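Local atomic coordinates of neutral ceramidase (Pseudomonas aeruginosa, PDB entry 2ZWS), a protein that hydrolyses the N-acyl linkage of ceramides to give sphingosine and a free fatty acid, and also catalyses the reverse synthesis of ceramide. Residues Ala18-Met23 / Thr546-Asn551; Ser114-Gln119 / Glu346-Phe351; Val542-Gly547 / Ala598-Ser603. All blocks are in the same frame, centred on the assembly; numbering follows the deposited sequence.

Contact 1 of 3, residues Ala18-Met23 / Thr546-Asn551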
loop_
_atom_site.group_PDB
_atom_site.type_symbol
_atom_site.label_atom_id
_atom_site.label_comp_id
_atom_site.label_asym_id
_atom_site.label_seq_id
_atom_site.Cartn_x
_atom_site.Cartn_y
_atom_site.Cartn_z
ATOM N N ALA A 18 5.124 15.442 -2.139
ATOM C CA ALA A 18 6.380 15.104 -1.433
ATOM C C ALA A 18 6.831 16.081 -0.354
ATOM O O ALA A 18 7.809 15.831 0.356
ATOM C CB ALA A 18 7.505 14.891 -2.434
ATOM N N ALA A 19 6.123 17.192 -0.226
ATOM C CA ALA A 19 6.348 18.022 0.958
ATOM C C ALA A 19 5.077 18.644 1.482
ATOM O O ALA A 19 4.198 19.026 0.717
ATOM C CB ALA A 19 7.360 19.113 0.657
ATOM N N GLU A 20 4.993 18.714 2.812
ATOM C CA GLU A 20 3.963 19.475 3.544
ATOM C C GLU A 20 2.554 18.853 3.437
ATOM O O GLU A 20 1.526 19.563 3.418
ATOM C CB GLU A 20 3.998 20.984 3.174
ATOM C CG GLU A 20 5.338 21.658 3.603
ATOM C CD GLU A 20 5.337 23.186 3.468
ATOM O OE1 GLU A 20 4.592 23.704 2.611
ATOM O OE2 GLU A 20 6.107 23.853 4.219
ATOM N N VAL A 21 2.503 17.514 3.401
ATOM C CA VAL A 21 1.243 16.813 3.585
ATOM C C VAL A 21 1.424 15.765 4.692
ATOM O O VAL A 21 2.392 14.986 4.669
ATOM C CB VAL A 21 0.749 16.118 2.277
ATOM C CG1 VAL A 21 -0.568 15.364 2.520
ATOM C CG2 VAL A 21 0.508 17.147 1.198
ATOM N N GLY A 22 0.488 15.724 5.644
ATOM C CA GLY A 22 0.499 14.677 6.667
ATOM C C GLY A 22 0.561 13.288 6.045
ATOM O O GLY A 22 -0.145 12.994 5.062
ATOM N N MET A 23 1.389 12.437 6.633
ATOM C CA MET A 23 1.535 11.058 6.167
ATOM C C MET A 23 0.448 10.129 6.708
ATOM O O MET A 23 -0.102 10.371 7.817
ATOM C CB MET A 23 2.962 10.593 6.493
ATOM C CG MET A 23 3.926 11.387 5.589
ATOM S SD MET A 23 5.653 11.434 6.090
ATOM C CE MET A 23 6.206 9.816 5.595
ATOM N N THR A 546 15.541 25.520 -4.910
ATOM C CA THR A 546 14.433 24.821 -5.562
ATOM C C THR A 546 13.097 25.535 -5.402
ATOM O O THR A 546 13.035 26.663 -4.885
ATOM C CB THR A 546 14.299 23.379 -5.031
ATOM O OG1 THR A 546 15.593 22.814 -4.856
ATOM C CG2 THR A 546 13.536 22.538 -6.024
ATOM N N GLY A 547 12.027 24.881 -5.871
ATOM C CA GLY A 547 10.651 25.292 -5.593
ATOM C C GLY A 547 9.887 24.115 -4.982
ATOM O O GLY A 547 10.353 22.966 -4.970
ATOM N N HIS A 548 8.702 24.410 -4.476
ATOM C CA HIS A 548 7.898 23.447 -3.729
ATOM C C HIS A 548 7.463 22.213 -4.556
ATOM O O HIS A 548 6.864 22.369 -5.609
ATOM C CB HIS A 548 6.650 24.154 -3.233
ATOM C CG HIS A 548 6.079 23.553 -1.992
ATOM N ND1 HIS A 548 5.682 22.231 -1.910
ATOM C CD2 HIS A 548 5.863 24.086 -0.766
ATOM C CE1 HIS A 548 5.227 21.991 -0.692
ATOM N NE2 HIS A 548 5.331 23.098 0.023
ATOM N N PRO A 549 7.749 20.984 -4.069
ATOM C CA PRO A 549 7.326 19.789 -4.827
ATOM C C PRO A 549 5.800 19.636 -4.951
ATOM O O PRO A 549 5.353 18.858 -5.802
ATOM C CB PRO A 549 7.948 18.614 -4.031
ATOM C CG PRO A 549 8.229 19.131 -2.730
ATOM C CD PRO A 549 8.493 20.613 -2.849
ATOM N N LYS A 550 5.003 20.348 -4.129
ATOM C CA LYS A 550 3.527 20.333 -4.339
ATOM C C LYS A 550 3.150 20.904 -5.702
ATOM O O LYS A 550 2.056 20.627 -6.211
ATOM C CB LYS A 550 2.749 21.121 -3.276
ATOM C CG LYS A 550 2.451 20.366 -2.010
ATOM C CD LYS A 550 1.726 21.267 -0.974
ATOM C CE LYS A 550 1.332 20.420 0.206
ATOM N NZ LYS A 550 0.629 21.208 1.244
ATOM N N ASN A 551 4.041 21.691 -6.292
ATOM C CA ASN A 551 3.746 22.298 -7.604
ATOM C C ASN A 551 3.611 21.268 -8.733
ATOM O O ASN A 551 2.842 21.478 -9.661
ATOM C CB ASN A 551 4.826 23.297 -8.005
ATOM C CG ASN A 551 4.822 24.547 -7.160
ATOM O OD1 ASN A 551 3.760 25.066 -6.746
ATOM N ND2 ASN A 551 6.013 25.040 -6.874
HETATM O O HOH W 1 5.472 16.242 -4.881
HETATM O O HOH W 2 1.993 23.508 1.912
#
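Ala-18 and Pro-549 bring the two backbones nearest, their CA atoms 5.9 Å apart, where a loop that turns a corner at Glu-20 and Val-21 meets the loop after strand 539-545. No direct backbone-to-backbone hydrogen bond links the two. The main polar tie is a His-carboxylate hydrogen bond. His-548 NE2 donates to Glu-20 OE1 at 2.8 Å, and the bond is nearly straight (169°). OE1 lies in the plane of the imidazole, but the N-H reaches it from above the carboxylate plane. CG of His-548 is anti to its backbone N (chi1 -153°), which starts the ring towards Glu-20. On the other side of the ring, ND1 accepts from Lys-550 N, so both ring nitrogens are engaged and the rotation of the ring is fixed. Lys-550 stretches out fully, passing Ala-19 O with CE, and NZ donates to Glu-20 O at 2.9 Å from above the carbonyl plane. A water joins NZ to Glu-20 OE1. Glu-20 OE1 and Lys-550 NZ are 4.9 Å apart, not in direct contact; opposite charges at this distance may still attract. CE of Lys-550 also rests on Val-21 CG2 at 3.5 Å. Beside the polar group, Ala-19 CB presses on Pro-549 CG at 3.5 Å, a tight carbon contact. Ala-18 CB lies farther off, at Pro-549 CB. A second water bridges Ala-18 N and Pro-549 O. The contact thus joins an N-terminal-region loop to the C-terminal beta-sandwich. Trp-588 of strand 584-591 packs on Ala-19, Glu-20, His-548 and Pro-549, Tyr-586 of the same strand also touches Pro-549, and Ile-36 of strand 32-36 lies against Ala-18.

Contact 2 of 3, residues Ser114-Gln119 / Glu346-Phe351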
loop_
_atom_site.group_PDB
_atom_site.type_symbol
_atom_site.label_atom_id
_atom_site.label_comp_id
_atom_site.label_asym_id
_atom_site.label_seq_id
_atom_site.Cartn_x
_atom_site.Cartn_y
_atom_site.Cartn_z
ATOM N N SER A 114 -5.641 13.311 10.728
ATOM C CA SER A 114 -4.294 13.859 11.015
ATOM C C SER A 114 -3.713 14.655 9.830
ATOM O O SER A 114 -2.739 15.401 9.976
ATOM C CB SER A 114 -3.329 12.740 11.380
ATOM O OG SER A 114 -3.180 11.888 10.259
ATOM N N VAL A 115 -4.297 14.448 8.647
ATOM C CA VAL A 115 -3.856 15.099 7.403
ATOM C C VAL A 115 -4.563 16.457 7.222
ATOM O O VAL A 115 -4.218 17.235 6.298
ATOM C CB VAL A 115 -4.164 14.195 6.178
ATOM C CG1 VAL A 115 -3.387 14.662 4.958
ATOM C CG2 VAL A 115 -3.830 12.695 6.467
ATOM N N LEU A 116 -5.549 16.721 8.098
ATOM C CA LEU A 116 -6.375 17.944 8.084
ATOM C C LEU A 116 -7.375 17.954 6.920
ATOM O O LEU A 116 -7.864 19.022 6.532
ATOM C CB LEU A 116 -5.513 19.210 8.013
ATOM C CG LEU A 116 -4.396 19.395 9.039
ATOM C CD1 LEU A 116 -3.590 20.648 8.749
ATOM C CD2 LEU A 116 -5.005 19.441 10.455
ATOM N N GLY A 117 -7.685 16.774 6.380
ATOM C CA GLY A 117 -8.734 16.637 5.376
ATOM C C GLY A 117 -8.242 16.001 4.075
ATOM O O GLY A 117 -7.182 15.369 4.023
ATOM N N PHE A 118 -9.023 16.219 3.019
ATOM C CA PHE A 118 -8.826 15.598 1.721
ATOM C C PHE A 118 -7.763 16.339 0.911
ATOM O O PHE A 118 -7.818 17.571 0.785
ATOM C CB PHE A 118 -10.156 15.672 0.980
ATOM C CG PHE A 118 -10.130 15.049 -0.366
ATOM C CD1 PHE A 118 -10.302 15.824 -1.517
ATOM C CD2 PHE A 118 -9.933 13.683 -0.477
ATOM C CE1 PHE A 118 -10.282 15.232 -2.765
ATOM C CE2 PHE A 118 -9.915 13.081 -1.706
ATOM C CZ PHE A 118 -10.079 13.848 -2.863
ATOM N N GLN A 119 -6.824 15.594 0.328
ATOM C CA GLN A 119 -5.744 16.182 -0.435
ATOM C C GLN A 119 -5.926 15.752 -1.898
ATOM O O GLN A 119 -5.482 14.681 -2.327
ATOM C CB GLN A 119 -4.379 15.747 0.119
ATOM C CG GLN A 119 -4.191 16.021 1.630
ATOM C CD GLN A 119 -4.614 17.438 2.073
ATOM O OE1 GLN A 119 -5.385 17.609 3.057
ATOM N NE2 GLN A 119 -4.107 18.448 1.380
ATOM N N GLU A 346 -5.937 17.526 21.011
ATOM C CA GLU A 346 -5.281 18.824 20.876
ATOM C C GLU A 346 -6.250 19.802 20.219
ATOM O O GLU A 346 -7.435 19.826 20.556
ATOM C CB GLU A 346 -4.007 18.706 20.026
ATOM C CG GLU A 346 -3.282 17.354 20.097
ATOM C CD GLU A 346 -2.620 17.089 21.441
ATOM O OE1 GLU A 346 -1.456 16.628 21.443
ATOM O OE2 GLU A 346 -3.254 17.337 22.491
ATOM N N GLY A 347 -5.748 20.618 19.295
ATOM C CA GLY A 347 -4.317 20.690 18.991
ATOM C C GLY A 347 -3.852 19.846 17.816
ATOM O O GLY A 347 -3.319 18.763 18.038
ATOM N N ASN A 348 -4.023 20.322 16.573
ATOM C CA ASN A 348 -4.668 21.621 16.277
ATOM C C ASN A 348 -6.152 21.683 16.657
ATOM O O ASN A 348 -6.482 22.441 17.590
ATOM C CB ASN A 348 -4.353 22.211 14.882
ATOM C CG ASN A 348 -3.695 21.218 13.934
ATOM O OD1 ASN A 348 -2.613 21.479 13.394
ATOM N ND2 ASN A 348 -4.350 20.090 13.707
ATOM N N ASN A 349 -7.069 20.956 16.012
ATOM C CA ASN A 349 -7.011 20.380 14.660
ATOM C C ASN A 349 -8.256 20.997 14.038
ATOM O O ASN A 349 -9.372 20.630 14.432
ATOM C CB ASN A 349 -7.157 18.851 14.731
ATOM C CG ASN A 349 -7.338 18.183 13.346
ATOM O OD1 ASN A 349 -7.820 18.792 12.379
ATOM N ND2 ASN A 349 -6.958 16.918 13.268
ATOM N N PRO A 350 -8.089 21.950 13.084
ATOM C CA PRO A 350 -9.283 22.625 12.578
ATOM C C PRO A 350 -10.242 21.718 11.805
ATOM O O PRO A 350 -11.434 22.037 11.676
ATOM C CB PRO A 350 -8.731 23.734 11.664
ATOM C CG PRO A 350 -7.330 23.323 11.333
ATOM C CD PRO A 350 -6.844 22.471 12.486
ATOM N N PHE A 351 -9.728 20.610 11.264
ATOM C CA PHE A 351 -10.597 19.685 10.569
ATOM C C PHE A 351 -11.485 18.942 11.566
ATOM O O PHE A 351 -12.695 18.821 11.356
ATOM C CB PHE A 351 -9.727 18.763 9.675
ATOM C CG PHE A 351 -10.492 17.691 8.943
ATOM C CD1 PHE A 351 -11.523 18.016 8.044
ATOM C CD2 PHE A 351 -10.184 16.346 9.163
ATOM C CE1 PHE A 351 -12.223 16.989 7.380
ATOM C CE2 PHE A 351 -10.876 15.329 8.498
ATOM C CZ PHE A 351 -11.888 15.651 7.609
#
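Phe-351 lays its ring flat against Gly-117, whose CA sits over the ring centre. Gly-117 CA is 3.8 Å from the centroid of the Phe-351 ring and 3° off the ring normal, a CH-pi contact. Gly-117 N lies over the same ring, 3.8 Å from Phe-351 CD2. CG of Phe-351 is anti to its backbone N (chi1 177°), on the side of Leu-116 and Gly-117. Its CB meets Leu-116 O at 3.7 Å. The backbone angles of Gly-117 suit glycine, since a CB there would jam against the carbonyl O of Leu-116. This backbone is the end of a helix. Leu-116, with positive phi, is the C-prime residue of a Schellman motif: Gly-117 N bonds to Asn-112 O and Leu-116 N to Leu-113 O. Across the contact helix 350-354 begins, with Asn-349 at the N-cap. Asn-349 OD1 accepts from Leu-352 N, and more weakly from Phe-351 N at 2.9 Å. Its ND2 donates to Leu-113 O, so one side chain caps its own helix and grips the end of the other. Leu-116 reaches across with a single methyl. CD2 touches Asn-349 OD1 at 3.5 Å, the two side chains running past each other in opposite directions. The same methyl meets Asn-348 ND2 at 3.4 Å, here with the side chains at about a right angle. That amide nitrogen is buried by the contact and has no polar partner in the model. Pro-350 CD adds a looser apolar touch to CD2 at 4.1 Å. Met-506, Ala-109 and Asn-112 also pack against Phe-351.

Contact 3 of 3, residues Val542-Gly547 / Ala598-Ser603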
loop_
_atom_site.group_PDB
_atom_site.type_symbol
_atom_site.label_atom_id
_atom_site.label_comp_id
_atom_site.label_asym_id
_atom_site.label_seq_id
_atom_site.Cartn_x
_atom_site.Cartn_y
_atom_site.Cartn_z
ATOM N N VAL A 542 24.635 16.798 -2.057
ATOM C CA VAL A 542 24.623 18.071 -2.760
ATOM C C VAL A 542 23.298 18.789 -2.502
ATOM O O VAL A 542 22.368 18.205 -1.927
ATOM C CB VAL A 542 24.824 17.884 -4.285
ATOM C CG1 VAL A 542 26.155 17.160 -4.587
ATOM C CG2 VAL A 542 23.621 17.153 -4.922
ATOM N N ALA A 543 23.192 20.048 -2.939
ATOM C CA ALA A 543 21.965 20.798 -2.653
ATOM C C ALA A 543 21.778 21.905 -3.659
ATOM O O ALA A 543 22.776 22.490 -4.110
ATOM C CB ALA A 543 21.977 21.376 -1.234
ATOM N N PHE A 544 20.512 22.211 -3.950
ATOM C CA PHE A 544 20.119 23.193 -4.986
ATOM C C PHE A 544 19.032 24.127 -4.466
ATOM O O PHE A 544 18.209 23.724 -3.645
ATOM C CB PHE A 544 19.469 22.481 -6.168
ATOM C CG PHE A 544 20.361 21.514 -6.892
ATOM C CD1 PHE A 544 21.016 21.881 -8.068
ATOM C CD2 PHE A 544 20.534 20.221 -6.394
ATOM C CE1 PHE A 544 21.803 20.966 -8.736
ATOM C CE2 PHE A 544 21.347 19.313 -7.052
ATOM C CZ PHE A 544 21.973 19.685 -8.243
ATOM N N VAL A 545 19.013 25.371 -4.963
ATOM C CA VAL A 545 17.869 26.284 -4.776
ATOM C C VAL A 545 16.704 25.663 -5.542
ATOM O O VAL A 545 16.864 25.304 -6.707
ATOM C CB VAL A 545 18.196 27.682 -5.374
ATOM C CG1 VAL A 545 17.006 28.598 -5.298
ATOM C CG2 VAL A 545 19.398 28.300 -4.669
ATOM N N THR A 546 15.541 25.520 -4.910
ATOM C CA THR A 546 14.433 24.821 -5.562
ATOM C C THR A 546 13.097 25.535 -5.402
ATOM O O THR A 546 13.035 26.663 -4.885
ATOM C CB THR A 546 14.299 23.379 -5.031
ATOM O OG1 THR A 546 15.593 22.814 -4.856
ATOM C CG2 THR A 546 13.536 22.538 -6.024
ATOM N N GLY A 547 12.027 24.881 -5.871
ATOM C CA GLY A 547 10.651 25.292 -5.593
ATOM C C GLY A 547 9.887 24.115 -4.982
ATOM O O GLY A 547 10.353 22.966 -4.970
ATOM N N ALA A 598 16.618 21.855 -2.076
ATOM C CA ALA A 598 16.530 20.423 -2.354
ATOM C C ALA A 598 17.889 19.841 -2.007
ATOM O O ALA A 598 18.877 20.226 -2.589
ATOM C CB ALA A 598 16.245 20.204 -3.809
ATOM N N THR A 599 17.941 18.915 -1.055
ATOM C CA THR A 599 19.184 18.252 -0.705
ATOM C C THR A 599 19.084 16.837 -1.256
ATOM O O THR A 599 18.096 16.137 -1.004
ATOM C CB THR A 599 19.400 18.211 0.815
ATOM O OG1 THR A 599 19.378 19.551 1.349
ATOM C CG2 THR A 599 20.756 17.556 1.152
ATOM N N ILE A 600 20.079 16.457 -2.040
ATOM C CA ILE A 600 20.078 15.182 -2.748
ATOM C C ILE A 600 21.317 14.407 -2.341
ATOM O O ILE A 600 22.430 14.933 -2.312
ATOM C CB ILE A 600 20.019 15.396 -4.257
ATOM C CG1 ILE A 600 18.640 15.934 -4.653
ATOM C CG2 ILE A 600 20.379 14.116 -5.000
ATOM C CD1 ILE A 600 18.636 16.691 -5.966
ATOM N N SER A 601 21.121 13.142 -1.998
ATOM C CA SER A 601 22.259 12.324 -1.635
ATOM C C SER A 601 22.289 11.042 -2.418
ATOM O O SER A 601 21.236 10.544 -2.870
ATOM C CB SER A 601 22.244 12.027 -0.143
ATOM O OG SER A 601 21.097 11.286 0.211
ATOM N N TRP A 602 23.497 10.506 -2.560
ATOM C CA TRP A 602 23.718 9.230 -3.236
ATOM C C TRP A 602 24.713 8.431 -2.414
ATOM O O TRP A 602 25.866 8.845 -2.241
ATOM C CB TRP A 602 24.268 9.475 -4.637
ATOM C CG TRP A 602 24.505 8.214 -5.461
ATOM C CD1 TRP A 602 23.729 7.086 -5.477
ATOM C CD2 TRP A 602 25.573 7.989 -6.411
ATOM N NE1 TRP A 602 24.254 6.166 -6.389
ATOM C CE2 TRP A 602 25.379 6.691 -6.957
ATOM C CE3 TRP A 602 26.680 8.749 -6.844
ATOM C CZ2 TRP A 602 26.242 6.131 -7.925
ATOM C CZ3 TRP A 602 27.539 8.188 -7.834
ATOM C CH2 TRP A 602 27.304 6.895 -8.352
ATOM N N SER A 603 24.277 7.285 -1.907
ATOM C CA SER A 603 25.188 6.362 -1.254
ATOM C C SER A 603 25.715 5.415 -2.322
ATOM O O SER A 603 24.956 4.622 -2.876
ATOM C CB SER A 603 24.455 5.623 -0.144
ATOM O OG SER A 603 24.014 6.551 0.846
#
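Val-542 pairs with Ile-600, and Phe-544 with Ala-598, as hydrogen-bonded pairs of two antiparallel strands in the C-terminal beta-sandwich. The family belongs to the E-set clan, so the domain is probably immunoglobulin-like. The strand directions differ by 155°. Four backbone hydrogen bonds, each 2.9 Å between N and O, join these two pairs. Val-542 N to Ile-600 O is almost straight (176°). Between them Ala-543 and Thr-599 form a non-hydrogen-bonded pair, and their CA atoms come within 4.2 Å.

The tight side is the face that carries Val-542, Phe-544, Ala-598 and Ile-600. It turns to the other sheet of the sandwich, where Ile-615 and His-617 of strand 611-622 and Thr-636 of strand 629-642 cover it. Ile-600 CD1 touches Phe-544 CE2 at 3.9 Å, obliquely to the ring. Val-542 CG2 reaches Ile-600 CB at 4.1 Å.

The face of Ala-543 and Thr-599 is the looser one. Thr-599 is partly exposed to solvent, and the two side chains cover little of each other. Thr-599 CG2 lies 3.5 Å from Val-542 O. Ala-598 O takes two partners from the facing strand: Phe-544 N donates to it in the carbonyl plane, and Ala-543 CA makes a CA-H...O contact with Ala-598 O at 3.1 Å.

Contacts 1 and 3 share Thr-546 and Gly-547: the strand of contact 3 leads into the loop of contact 1, and their centres are about 14 Å apart. Contact 2 lies about 17 Å from contact 1, centre to centre, and packs on it through Val-21 CG1 and Val-115 CG1, 3.8 Å apart. Contacts 2 and 3 do not touch; their nearest atoms are about 16 Å apart. Neither contact 1 nor contact 3 supplies a ligand to the magnesium site of His-37, Asp-579, Asp-581 and Thr-584. The ion is about 11 Å from the side chain of Ala-18 and about 8 Å from that of Ile-600. Contact 2 lies instead towards Ser-106, an inferred substrate-binding residue whose side chain is about 9 Å from Gly-117.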